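GCN5-related N-acetyltransferase (PDB 3TCV) probably transfers an acetyl group from acetyl-CoA to an amine, perhaps the N-terminal serine or alanine of a protein, as a member of the GNAT superfamily. Local coordinates at residues S62-A67 with S131-P136; Q69-L74 with A112-L117. All blocks are in the same frame, centred on the assembly; numbering follows the deposited sequence.

Contact 1 of 2, residues S62-A67 with S131-P136; sequences SSVEDA and SIYWGP
Tyr133 reaches out from strand 126-134 and lays the far end of its ring against the loop 62-67. Ser62 OG stands obliquely to the ring, 3.8 Å from Tyr133 CE2, while Ser62 CA touches the same ring carbon. Val64 CG2 meets Tyr133 OH at 3.9 Å, coming from the opposite direction. Val64 CG1 reaches across to Pro136 CG on the proline ring, 3.9 Å away. With CG of Tyr133 anti to the backbone N (chi1 171°), the ring lies beside the loop. One face of the Tyr133 ring carries Gly135 N, 4.0 Å above the plane and over the centre. The loop itself is shaped by a type I turn from Val64 to Ala67, closed by Ala67 N to Val64 O at 2.9 Å. The loop joins helix 51-61 to helix 67-70, and the contact ties it to the sheet of the GNAT domain. Both polar ends bond to backbone carbonyls of helix 51-61: Ser62 OG to Leu58 O, and Tyr133 OH to Ala61 O. Across the two segments the contact is therefore van der Waals in kind, and the hydrogen bond to Ala61 O helps hold the phenol end of the ring beside the loop.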
loop_
_atom_site.group_PDB
_atom_site.type_symbol
_atom_site.label_atom_id
_atom_site.label_comp_id
_atom_site.label_asym_id
_atom_site.label_seq_id
_atom_site.Cartn_x
_atom_site.Cartn_y
_atom_site.Cartn_z
ATOM N N SER B 62 28.116 -6.649 2.297
ATOM C CA SER B 62 27.471 -5.734 1.345
ATOM C C SER B 62 28.426 -5.197 0.284
ATOM O O SER B 62 28.026 -4.410 -0.549
ATOM C CB SER B 62 26.778 -4.581 2.084
ATOM O OG SER B 62 25.878 -5.088 3.080
ATOM N N SER B 63 29.693 -5.618 0.334
ATOM C CA SER B 63 30.716 -5.113 -0.597
ATOM C C SER B 63 31.504 -6.270 -1.219
ATOM O O SER B 63 32.640 -6.095 -1.667
ATOM C CB SER B 63 31.647 -4.109 0.116
ATOM O OG SER B 63 32.197 -4.648 1.313
ATOM N N VAL B 64 30.879 -7.445 -1.265
ATOM C CA VAL B 64 31.452 -8.608 -1.936
ATOM C C VAL B 64 31.612 -8.317 -3.434
ATOM O O VAL B 64 31.021 -7.375 -3.967
ATOM C CB VAL B 64 30.579 -9.871 -1.740
ATOM C CG1 VAL B 64 30.620 -10.329 -0.298
ATOM C CG2 VAL B 64 29.141 -9.600 -2.185
ATOM N N GLU B 65 32.421 -9.149 -4.096
ATOM C CA GLU B 65 32.796 -8.978 -5.495
ATOM C C GLU B 65 31.610 -8.722 -6.419
ATOM O O GLU B 65 31.704 -7.901 -7.319
ATOM C CB GLU B 65 33.594 -10.202 -6.000
ATOM N N ASP B 66 30.500 -9.398 -6.183
ATOM C CA ASP B 66 29.298 -9.232 -7.008
ATOM C C ASP B 66 28.172 -8.486 -6.263
ATOM O O ASP B 66 26.996 -8.769 -6.453
ATOM C CB ASP B 66 28.818 -10.600 -7.479
ATOM C CG ASP B 66 28.494 -11.523 -6.336
ATOM O OD1 ASP B 66 28.802 -11.169 -5.174
ATOM O OD2 ASP B 66 27.923 -12.601 -6.587
ATOM N N ALA B 67 28.542 -7.548 -5.395
ATOM C CA ALA B 67 27.542 -6.796 -4.648
ATOM C C ALA B 67 26.623 -6.006 -5.585
ATOM O O ALA B 67 25.429 -5.884 -5.312
ATOM C CB ALA B 67 28.202 -5.866 -3.650
ATOM N N SER B 131 13.175 -5.010 2.839
ATOM C CA SER B 131 14.538 -4.524 2.984
ATOM C C SER B 131 15.519 -5.713 3.058
ATOM O O SER B 131 16.469 -5.667 3.815
ATOM C CB SER B 131 14.671 -3.671 4.257
ATOM O OG SER B 131 13.670 -2.648 4.335
ATOM N N ILE B 132 15.263 -6.762 2.306
ATOM C CA ILE B 132 16.059 -8.002 2.412
ATOM C C ILE B 132 17.352 -7.926 1.606
ATOM O O ILE B 132 17.336 -7.664 0.409
ATOM C CB ILE B 132 15.244 -9.224 1.897
ATOM C CG1 ILE B 132 14.024 -9.460 2.800
ATOM C CG2 ILE B 132 16.140 -10.473 1.814
ATOM C CD1 ILE B 132 13.063 -10.512 2.257
ATOM N N TYR B 133 18.479 -8.154 2.277
ATOM C CA TYR B 133 19.718 -8.459 1.595
ATOM C C TYR B 133 20.316 -9.687 2.260
ATOM O O TYR B 133 20.758 -9.616 3.411
ATOM C CB TYR B 133 20.737 -7.305 1.650
ATOM C CG TYR B 133 22.077 -7.742 1.124
ATOM C CD1 TYR B 133 22.191 -8.251 -0.167
ATOM C CD2 TYR B 133 23.224 -7.682 1.899
ATOM C CE1 TYR B 133 23.403 -8.706 -0.667
ATOM C CE2 TYR B 133 24.455 -8.132 1.400
ATOM C CZ TYR B 133 24.536 -8.633 0.121
ATOM O OH TYR B 133 25.733 -9.086 -0.425
ATOM N N TRP B 134 20.306 -10.800 1.521
ATOM C CA TRP B 134 20.912 -12.047 1.959
ATOM C C TRP B 134 22.110 -12.326 1.090
ATOM O O TRP B 134 21.988 -12.701 -0.076
ATOM C CB TRP B 134 19.903 -13.184 1.881
ATOM C CG TRP B 134 18.730 -13.067 2.818
ATOM C CD1 TRP B 134 18.678 -12.472 4.067
ATOM C CD2 TRP B 134 17.392 -13.632 2.603
ATOM N NE1 TRP B 134 17.421 -12.587 4.608
ATOM C CE2 TRP B 134 16.613 -13.303 3.789
ATOM C CE3 TRP B 134 16.790 -14.328 1.570
ATOM C CZ2 TRP B 134 15.283 -13.642 3.902
ATOM C CZ3 TRP B 134 15.440 -14.671 1.696
ATOM C CH2 TRP B 134 14.708 -14.332 2.836
ATOM N N GLY B 135 23.295 -12.113 1.654
ATOM C CA GLY B 135 24.529 -12.254 0.921
ATOM C C GLY B 135 24.962 -13.686 0.702
ATOM O O GLY B 135 24.270 -14.644 1.086
ATOM N N PRO B 136 26.115 -13.846 0.064
ATOM C CA PRO B 136 26.584 -15.159 -0.383
ATOM C C PRO B 136 26.766 -16.207 0.716
ATOM O O PRO B 136 26.642 -17.394 0.425
ATOM C CB PRO B 136 27.902 -14.852 -1.082
ATOM C CG PRO B 136 28.320 -13.512 -0.624
ATOM C CD PRO B 136 27.098 -12.777 -0.179
#

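Contact 2 of 2, residues Q69-L74 with A112-L117; sequences QRFTWL and AGRQAL
The Arg114 guanidinium and the Phe71 ring are steeply inclined, their planes 78° apart. Leu74 CD1 lies over one face of the guanidinium, 4.1 Å from Arg114 NH2. The same methyl also covers one face of the Phe71 ring, 3.9 Å above its plane and offset toward the rim. Phe71 CE1 approaches Arg114 NH2 obliquely at 3.9 Å. Leu74 CD1 thus touches both, while the ring and the arginine also meet each other directly. The arginine chain leaves with CG between the backbone N and the carbonyl carbon (chi1 43°) and bends at chi2, which brings its end nearer segment 69-74. Arg114 belongs to strand 110-121, a central strand of the mixed GNAT sheet, with a classic beta bulge just before it where Ala112 and Gly113 both face Val103. In segment 69-74 the chain makes a type I turn from Phe71 to Leu74, with Leu74 N bonded to Phe71 O at 3.0 Å. Gln69 O accepts from both Thr72 N and Thr72 OG1, the latter at 2.7 Å, and the two donors come from the same face of its plane. The buried guanidinium has polar partners beyond the two segments: NH1 bonds to Ser131 O, and NH2 forms a salt bridge with Glu76.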
loop_
_atom_site.group_PDB
_atom_site.type_symbol
_atom_site.label_atom_id
_atom_site.label_comp_id
_atom_site.label_asym_id
_atom_site.label_seq_id
_atom_site.Cartn_x
_atom_site.Cartn_y
_atom_site.Cartn_z
ATOM N N GLN B 69 25.472 -6.634 -8.606
ATOM C CA GLN B 69 24.400 -7.538 -9.070
ATOM C C GLN B 69 23.391 -7.805 -7.963
ATOM O O GLN B 69 22.186 -7.689 -8.181
ATOM C CB GLN B 69 24.944 -8.887 -9.617
ATOM N N ARG B 70 23.876 -8.130 -6.763
ATOM C CA ARG B 70 22.991 -8.456 -5.648
ATOM C C ARG B 70 22.121 -7.292 -5.215
ATOM O O ARG B 70 21.054 -7.511 -4.665
ATOM C CB ARG B 70 23.789 -8.966 -4.443
ATOM C CG ARG B 70 24.495 -10.283 -4.697
ATOM C CD ARG B 70 25.448 -10.657 -3.577
ATOM N NE ARG B 70 26.220 -11.835 -3.974
ATOM C CZ ARG B 70 25.778 -13.086 -3.908
ATOM N NH1 ARG B 70 24.596 -13.382 -3.368
ATOM N NH2 ARG B 70 26.566 -14.069 -4.351
ATOM N N PHE B 71 22.588 -6.060 -5.423
ATOM C CA PHE B 71 21.848 -4.871 -4.983
ATOM C C PHE B 71 20.951 -4.288 -6.064
ATOM O O PHE B 71 20.272 -3.310 -5.796
ATOM C CB PHE B 71 22.812 -3.784 -4.484
ATOM C CG PHE B 71 23.143 -3.882 -3.020
ATOM C CD1 PHE B 71 22.727 -2.906 -2.133
ATOM C CD2 PHE B 71 23.849 -4.960 -2.521
ATOM C CE1 PHE B 71 23.021 -2.991 -0.791
ATOM C CE2 PHE B 71 24.146 -5.054 -1.172
ATOM C CZ PHE B 71 23.731 -4.071 -0.306
ATOM N N THR B 72 20.926 -4.889 -7.257
ATOM C CA THR B 72 20.206 -4.327 -8.418
ATOM C C THR B 72 18.802 -3.845 -8.066
ATOM O O THR B 72 18.437 -2.695 -8.378
ATOM C CB THR B 72 20.076 -5.372 -9.546
ATOM O OG1 THR B 72 21.383 -5.776 -9.980
ATOM C CG2 THR B 72 19.311 -4.802 -10.730
ATOM N N TRP B 73 18.036 -4.710 -7.400
ATOM C CA TRP B 73 16.616 -4.438 -7.126
ATOM C C TRP B 73 16.353 -3.829 -5.796
ATOM O O TRP B 73 15.203 -3.534 -5.485
ATOM C CB TRP B 73 15.792 -5.725 -7.245
ATOM C CG TRP B 73 16.007 -6.427 -8.537
ATOM C CD1 TRP B 73 16.720 -7.602 -8.754
ATOM C CD2 TRP B 73 15.534 -6.016 -9.843
ATOM N NE1 TRP B 73 16.709 -7.942 -10.072
ATOM C CE2 TRP B 73 16.020 -7.023 -10.789
ATOM C CE3 TRP B 73 14.795 -4.950 -10.316
ATOM C CZ2 TRP B 73 15.747 -6.949 -12.142
ATOM C CZ3 TRP B 73 14.523 -4.880 -11.686
ATOM C CH2 TRP B 73 14.997 -5.852 -12.581
ATOM N N LEU B 74 17.387 -3.667 -4.974
ATOM C CA LEU B 74 17.241 -3.049 -3.664
ATOM C C LEU B 74 17.146 -1.541 -3.814
ATOM O O LEU B 74 17.506 -1.003 -4.839
ATOM C CB LEU B 74 18.435 -3.410 -2.785
ATOM C CG LEU B 74 18.506 -4.861 -2.326
ATOM C CD1 LEU B 74 19.589 -5.029 -1.260
ATOM C CD2 LEU B 74 17.157 -5.304 -1.792
ATOM N N ALA B 112 25.696 -11.982 7.742
ATOM C CA ALA B 112 25.607 -12.402 6.343
ATOM C C ALA B 112 24.668 -11.530 5.519
ATOM O O ALA B 112 24.669 -11.601 4.305
ATOM C CB ALA B 112 25.158 -13.853 6.280
ATOM N N GLY B 113 23.887 -10.707 6.190
ATOM C CA GLY B 113 22.928 -9.848 5.514
ATOM C C GLY B 113 22.075 -9.105 6.489
ATOM O O GLY B 113 22.400 -9.001 7.689
ATOM N N ARG B 114 20.951 -8.603 6.003
ATOM C CA ARG B 114 20.034 -7.869 6.863
ATOM C C ARG B 114 18.621 -7.953 6.283
ATOM O O ARG B 114 18.463 -8.294 5.112
ATOM C CB ARG B 114 20.505 -6.408 7.058
ATOM C CG ARG B 114 21.012 -5.691 5.819
ATOM C CD ARG B 114 19.927 -5.160 4.888
ATOM N NE ARG B 114 20.476 -4.287 3.845
ATOM C CZ ARG B 114 19.764 -3.600 2.951
ATOM N NH1 ARG B 114 18.445 -3.698 2.920
ATOM N NH2 ARG B 114 20.367 -2.786 2.094
ATOM N N GLN B 115 17.626 -7.675 7.119
ATOM C CA GLN B 115 16.217 -7.698 6.708
ATOM C C GLN B 115 15.404 -6.894 7.715
ATOM O O GLN B 115 15.915 -6.563 8.775
ATOM C CB GLN B 115 15.698 -9.148 6.642
ATOM C CG GLN B 115 15.746 -9.916 7.953
ATOM C CD GLN B 115 15.375 -11.392 7.818
ATOM O OE1 GLN B 115 15.842 -12.069 6.909
ATOM N NE2 GLN B 115 14.563 -11.905 8.749
ATOM N N ALA B 116 14.144 -6.606 7.400
ATOM C CA ALA B 116 13.337 -5.770 8.277
ATOM C C ALA B 116 11.878 -6.150 8.269
ATOM O O ALA B 116 11.361 -6.676 7.269
ATOM C CB ALA B 116 13.502 -4.296 7.878
ATOM N N LEU B 117 11.233 -5.909 9.404
ATOM C CA LEU B 117 9.781 -5.828 9.506
ATOM C C LEU B 117 9.424 -4.376 9.250
ATOM O O LEU B 117 10.052 -3.466 9.832
ATOM C CB LEU B 117 9.299 -6.286 10.887
ATOM C CG LEU B 117 9.507 -7.785 11.186
ATOM C CD1 LEU B 117 9.213 -8.079 12.652
ATOM C CD2 LEU B 117 8.648 -8.663 10.255
#

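How the contacts relate
The centres of contacts 1 and 2 lie about 6 Å apart. Both use the sheet: strands 110-121 and 126-134 follow each other in the chain and pair antiparallel, with Tyr133 O 2.8 Å from Arg114 N. Beside that pair, Trp134 NE1 probably bonds to Gln115 OE1, also at 2.8 Å. Segment 62-67 runs on through Glu68 into 69-74, so adjoining parts of the chain supply the first segment of each contact. Tyr133 serves as the bridge. Its ring meets that of Phe71 at about 50°, and Tyr133 OH lies 3.5 Å from Arg70 CD. Ile132 O packs on Leu74 CD2 at 3.2 Å. Contact 2 is nested within the loop closed by contact 1.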